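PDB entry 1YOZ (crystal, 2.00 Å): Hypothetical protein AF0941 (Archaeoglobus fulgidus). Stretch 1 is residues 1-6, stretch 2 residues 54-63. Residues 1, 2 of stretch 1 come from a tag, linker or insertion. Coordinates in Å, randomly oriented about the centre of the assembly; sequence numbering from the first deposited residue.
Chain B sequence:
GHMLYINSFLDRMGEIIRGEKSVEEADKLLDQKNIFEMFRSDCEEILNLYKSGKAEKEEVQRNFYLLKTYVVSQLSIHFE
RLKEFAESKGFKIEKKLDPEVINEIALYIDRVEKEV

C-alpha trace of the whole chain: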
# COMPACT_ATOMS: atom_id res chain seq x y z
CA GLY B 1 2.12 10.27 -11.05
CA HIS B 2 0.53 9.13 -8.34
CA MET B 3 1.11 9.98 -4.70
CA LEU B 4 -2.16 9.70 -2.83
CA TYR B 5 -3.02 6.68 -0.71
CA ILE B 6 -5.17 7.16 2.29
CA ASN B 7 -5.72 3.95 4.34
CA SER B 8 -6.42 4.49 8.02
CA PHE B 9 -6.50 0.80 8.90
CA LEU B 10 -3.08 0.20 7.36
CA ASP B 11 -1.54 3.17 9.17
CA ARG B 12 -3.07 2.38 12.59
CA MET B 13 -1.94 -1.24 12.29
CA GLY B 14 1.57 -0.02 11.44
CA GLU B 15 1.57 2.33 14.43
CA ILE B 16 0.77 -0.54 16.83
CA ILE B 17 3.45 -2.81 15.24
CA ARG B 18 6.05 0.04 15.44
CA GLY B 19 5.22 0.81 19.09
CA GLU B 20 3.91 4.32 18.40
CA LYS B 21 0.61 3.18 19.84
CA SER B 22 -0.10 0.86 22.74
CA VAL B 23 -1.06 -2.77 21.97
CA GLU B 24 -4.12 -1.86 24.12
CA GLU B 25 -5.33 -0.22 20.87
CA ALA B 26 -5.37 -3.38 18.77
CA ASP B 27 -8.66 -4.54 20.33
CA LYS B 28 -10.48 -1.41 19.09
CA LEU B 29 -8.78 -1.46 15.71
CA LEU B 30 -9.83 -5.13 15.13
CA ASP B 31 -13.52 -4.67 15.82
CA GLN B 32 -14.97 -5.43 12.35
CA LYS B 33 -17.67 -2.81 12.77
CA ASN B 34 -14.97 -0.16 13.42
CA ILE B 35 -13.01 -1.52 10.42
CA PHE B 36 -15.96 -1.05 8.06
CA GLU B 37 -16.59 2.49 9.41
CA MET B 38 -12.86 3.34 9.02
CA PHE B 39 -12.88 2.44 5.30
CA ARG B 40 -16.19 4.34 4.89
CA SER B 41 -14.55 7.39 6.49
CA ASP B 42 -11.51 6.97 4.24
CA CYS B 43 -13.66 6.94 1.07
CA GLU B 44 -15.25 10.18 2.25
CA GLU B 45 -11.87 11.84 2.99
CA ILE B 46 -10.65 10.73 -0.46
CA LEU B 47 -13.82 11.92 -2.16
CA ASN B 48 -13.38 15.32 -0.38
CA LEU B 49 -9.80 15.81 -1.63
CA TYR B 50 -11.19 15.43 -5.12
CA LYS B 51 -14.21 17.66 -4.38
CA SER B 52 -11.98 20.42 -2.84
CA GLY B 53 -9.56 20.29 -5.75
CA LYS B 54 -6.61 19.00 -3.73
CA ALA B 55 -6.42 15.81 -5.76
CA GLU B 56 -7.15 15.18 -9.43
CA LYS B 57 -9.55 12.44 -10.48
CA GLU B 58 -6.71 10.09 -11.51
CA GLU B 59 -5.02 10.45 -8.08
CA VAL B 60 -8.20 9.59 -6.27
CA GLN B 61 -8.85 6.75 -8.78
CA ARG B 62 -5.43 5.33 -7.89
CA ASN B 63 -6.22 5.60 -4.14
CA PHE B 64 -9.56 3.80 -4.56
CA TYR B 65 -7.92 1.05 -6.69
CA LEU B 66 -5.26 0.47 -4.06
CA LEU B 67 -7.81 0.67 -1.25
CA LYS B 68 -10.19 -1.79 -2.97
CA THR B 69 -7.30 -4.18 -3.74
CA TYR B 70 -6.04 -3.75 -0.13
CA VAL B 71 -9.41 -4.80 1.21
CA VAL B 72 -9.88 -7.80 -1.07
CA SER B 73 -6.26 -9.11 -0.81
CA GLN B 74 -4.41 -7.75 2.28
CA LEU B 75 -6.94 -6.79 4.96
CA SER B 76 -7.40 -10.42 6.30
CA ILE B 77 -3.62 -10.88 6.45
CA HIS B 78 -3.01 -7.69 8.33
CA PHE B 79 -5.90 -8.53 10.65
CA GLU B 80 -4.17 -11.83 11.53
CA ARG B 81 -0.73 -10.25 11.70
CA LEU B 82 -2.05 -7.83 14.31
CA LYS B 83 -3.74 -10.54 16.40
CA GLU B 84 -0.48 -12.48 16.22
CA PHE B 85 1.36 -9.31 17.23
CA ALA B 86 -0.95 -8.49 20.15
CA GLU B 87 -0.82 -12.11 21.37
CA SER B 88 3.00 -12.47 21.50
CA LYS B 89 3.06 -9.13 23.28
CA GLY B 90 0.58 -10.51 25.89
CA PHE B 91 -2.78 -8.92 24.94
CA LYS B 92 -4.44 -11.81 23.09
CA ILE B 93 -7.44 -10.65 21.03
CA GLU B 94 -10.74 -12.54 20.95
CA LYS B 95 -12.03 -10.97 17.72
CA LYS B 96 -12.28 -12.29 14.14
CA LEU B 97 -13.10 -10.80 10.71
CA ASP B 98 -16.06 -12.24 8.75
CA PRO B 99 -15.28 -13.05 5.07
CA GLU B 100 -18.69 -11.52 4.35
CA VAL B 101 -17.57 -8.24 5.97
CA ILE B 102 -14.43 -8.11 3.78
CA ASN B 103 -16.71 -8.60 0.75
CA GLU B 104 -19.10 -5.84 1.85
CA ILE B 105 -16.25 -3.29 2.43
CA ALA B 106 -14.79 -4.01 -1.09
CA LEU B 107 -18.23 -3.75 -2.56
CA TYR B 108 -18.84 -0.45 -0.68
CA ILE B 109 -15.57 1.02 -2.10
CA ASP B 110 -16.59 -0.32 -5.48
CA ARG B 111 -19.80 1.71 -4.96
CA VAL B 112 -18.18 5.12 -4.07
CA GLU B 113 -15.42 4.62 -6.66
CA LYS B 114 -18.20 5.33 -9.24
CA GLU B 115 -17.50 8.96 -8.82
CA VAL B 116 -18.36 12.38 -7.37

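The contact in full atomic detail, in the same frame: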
# COMPACT_ATOMS: atom_id res chain seq x y z
N GLY B 1 3.53 10.20 -11.58
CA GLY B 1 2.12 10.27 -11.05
C GLY B 1 2.46 9.82 -9.68
O GLY B 1 3.22 10.53 -9.05
N HIS B 2 1.75 8.85 -9.08
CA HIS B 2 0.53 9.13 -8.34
C HIS B 2 1.09 9.07 -6.92
O HIS B 2 2.07 8.34 -6.65
CB HIS B 2 -0.53 8.09 -8.50
CG HIS B 2 -1.21 8.11 -9.83
ND1 HIS B 2 -1.82 9.23 -10.35
CD2 HIS B 2 -1.40 7.12 -10.74
CE1 HIS B 2 -2.34 8.94 -11.53
NE2 HIS B 2 -2.11 7.67 -11.79
N MET B 3 0.51 9.83 -6.01
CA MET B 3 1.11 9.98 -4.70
C MET B 3 0.12 9.62 -3.61
O MET B 3 0.52 9.16 -2.55
CB MET B 3 1.64 11.44 -4.49
CG MET B 3 2.84 11.88 -5.39
SD MET B 3 3.04 13.72 -5.57
CE MET B 3 2.76 14.06 -3.91
N LEU B 4 -1.18 9.78 -3.89
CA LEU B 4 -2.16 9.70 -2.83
C LEU B 4 -2.53 8.28 -2.48
O LEU B 4 -2.82 7.46 -3.36
CB LEU B 4 -3.42 10.55 -3.19
CG LEU B 4 -4.60 10.61 -2.20
CD1 LEU B 4 -4.37 11.34 -0.85
CD2 LEU B 4 -5.87 11.21 -2.90
N TYR B 5 -2.53 7.99 -1.19
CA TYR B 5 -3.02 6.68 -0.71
C TYR B 5 -3.34 6.80 0.74
O TYR B 5 -2.49 6.53 1.62
CB TYR B 5 -2.00 5.54 -0.96
CG TYR B 5 -2.43 4.16 -0.44
CD1 TYR B 5 -1.58 3.39 0.37
CD2 TYR B 5 -3.66 3.62 -0.78
CE1 TYR B 5 -1.95 2.12 0.77
CE2 TYR B 5 -4.04 2.35 -0.36
CZ TYR B 5 -3.20 1.60 0.40
OH TYR B 5 -3.63 0.38 0.86
N ILE B 6 -4.57 7.24 1.00
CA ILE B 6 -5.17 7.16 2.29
C ILE B 6 -5.63 5.71 2.62
O ILE B 6 -6.25 5.05 1.79
CB ILE B 6 -6.39 8.17 2.39
CG1 ILE B 6 -5.88 9.63 2.34
CG2 ILE B 6 -7.19 7.92 3.62
CD1 ILE B 6 -6.99 10.73 2.15
N LYS B 54 -7.97 19.30 -4.20
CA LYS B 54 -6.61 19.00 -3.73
C LYS B 54 -6.04 17.79 -4.44
O LYS B 54 -4.85 17.67 -4.53
CB LYS B 54 -6.58 18.81 -2.22
CG LYS B 54 -7.06 20.04 -1.49
CD LYS B 54 -7.22 19.78 -0.01
CE LYS B 54 -7.27 21.09 0.74
NZ LYS B 54 -7.96 20.90 2.03
N ALA B 55 -6.89 16.93 -4.97
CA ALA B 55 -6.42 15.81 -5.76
C ALA B 55 -7.24 15.69 -7.02
O ALA B 55 -8.47 15.80 -6.97
CB ALA B 55 -6.49 14.50 -4.95
N GLU B 56 -6.55 15.43 -8.13
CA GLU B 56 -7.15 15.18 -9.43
C GLU B 56 -7.85 13.85 -9.46
O GLU B 56 -7.58 12.99 -8.62
CB GLU B 56 -6.05 15.15 -10.44
CG GLU B 56 -4.90 16.05 -10.05
CD GLU B 56 -3.57 15.34 -10.16
OE1 GLU B 56 -2.94 15.11 -9.10
OE2 GLU B 56 -3.18 15.00 -11.31
N LYS B 57 -8.71 13.64 -10.46
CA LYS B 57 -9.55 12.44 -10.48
C LYS B 57 -8.71 11.17 -10.60
O LYS B 57 -9.08 10.12 -10.09
CB LYS B 57 -10.66 12.53 -11.56
CG LYS B 57 -10.45 11.71 -12.83
CD LYS B 57 -11.62 11.83 -13.81
CE LYS B 57 -12.89 11.25 -13.23
NZ LYS B 57 -12.81 9.76 -13.17
N GLU B 58 -7.58 11.27 -11.28
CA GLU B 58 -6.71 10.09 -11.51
C GLU B 58 -5.91 9.74 -10.24
O GLU B 58 -5.59 8.56 -10.05
CB GLU B 58 -5.77 10.37 -12.66
CG GLU B 58 -5.74 9.32 -13.77
CD GLU B 58 -5.50 9.96 -15.12
OE1 GLU B 58 -6.21 10.95 -15.45
OE2 GLU B 58 -4.60 9.51 -15.86
N GLU B 59 -5.61 10.73 -9.39
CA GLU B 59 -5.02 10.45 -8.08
C GLU B 59 -6.03 9.76 -7.19
O GLU B 59 -5.69 8.83 -6.47
CB GLU B 59 -4.57 11.70 -7.30
CG GLU B 59 -3.28 12.36 -7.68
CD GLU B 59 -2.05 11.63 -7.23
OE1 GLU B 59 -1.70 11.63 -6.03
OE2 GLU B 59 -1.40 11.11 -8.11
N VAL B 60 -7.27 10.26 -7.14
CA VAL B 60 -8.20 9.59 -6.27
C VAL B 60 -8.60 8.24 -6.80
O VAL B 60 -8.88 7.36 -6.02
CB VAL B 60 -9.46 10.42 -5.85
CG1 VAL B 60 -9.04 11.70 -5.07
CG2 VAL B 60 -10.32 10.71 -7.05
N GLN B 61 -8.62 8.07 -8.13
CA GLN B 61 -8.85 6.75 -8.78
C GLN B 61 -7.78 5.72 -8.40
O GLN B 61 -8.07 4.59 -8.16
CB GLN B 61 -8.80 6.90 -10.30
CG GLN B 61 -9.99 7.63 -10.93
CD GLN B 61 -9.86 7.70 -12.46
OE1 GLN B 61 -8.87 8.23 -13.01
NE2 GLN B 61 -10.84 7.15 -13.14
N ARG B 62 -6.54 6.15 -8.40
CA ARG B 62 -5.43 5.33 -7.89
C ARG B 62 -5.65 4.96 -6.42
O ARG B 62 -5.62 3.80 -6.07
CB ARG B 62 -4.15 6.14 -8.10
CG ARG B 62 -2.86 5.35 -7.90
CD ARG B 62 -2.33 5.55 -6.50
NE ARG B 62 -1.00 4.97 -6.39
CZ ARG B 62 -0.12 5.26 -5.43
NH1 ARG B 62 -0.45 6.10 -4.45
NH2 ARG B 62 1.06 4.63 -5.43
N ASN B 63 -5.95 5.94 -5.55
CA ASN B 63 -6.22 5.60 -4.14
C ASN B 63 -7.36 4.57 -3.96
O ASN B 63 -7.28 3.67 -3.13
CB ASN B 63 -6.52 6.90 -3.36
CG ASN B 63 -6.41 6.75 -1.82
OD1 ASN B 63 -6.24 7.76 -1.15
ND2 ASN B 63 -6.50 5.52 -1.28
O HOH W 1 -3.16 8.58 -5.83

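The N-terminal segment, residues 1-6, has no regular helix or strand. It runs along a helix that begins at Lys57, with Glu56 at the N-cap position. The CA atoms of His2 and Glu59 lie 5.7 Å apart, and those of Tyr5 and Asn63 lie 4.8 Å apart. The two stretches bury 599 Å² between them. An extended segment leaves its backbone N-H and C=O groups without partners of its own, and polar side chains of the helix supply several of them.

His2 buries the most surface, although it comes from a tag. Its CA-to-CB bond points toward the other stretch. The CB atom of Arg62 sits over one face of the imidazole, 4.2 Å from the centroid of the His2 ring, in a CH-pi contact. At the ring edge, His2 ND1 donates a hydrogen bond to Glu59 OE2 at 3.0 Å; the position of OE2 is less sure.

The same carboxylate receives the backbone that follows. Glu59 OE1 accepts hydrogen bonds from Met3 N and from Leu4 N, each at 2.9 Å.

Leu4 covers the next largest area. Leu4 CD2 packs 3.9 Å from Ala55 CB and 3.9 Å from Val60 CG1, an apolar contact beside the polar one. Its carbonyl is also used: Arg62 NH1 donates to Leu4 O at 2.9 Å, with the oxygen near the guanidinium plane. The O atom of water 1 donates to Leu4 O at 2.7 Å and to Glu59 O at 2.6 Å, so it bridges the two backbones.

Asn63 closes the contact at Ile6. Its amide carries both an acceptor and a donor, and so matches both backbone groups of one residue. Asn63 OD1 accepts from Ile6 N at 2.8 Å, and Asn63 ND2 donates to Ile6 O at 3.1 Å, nearly straight at 176°.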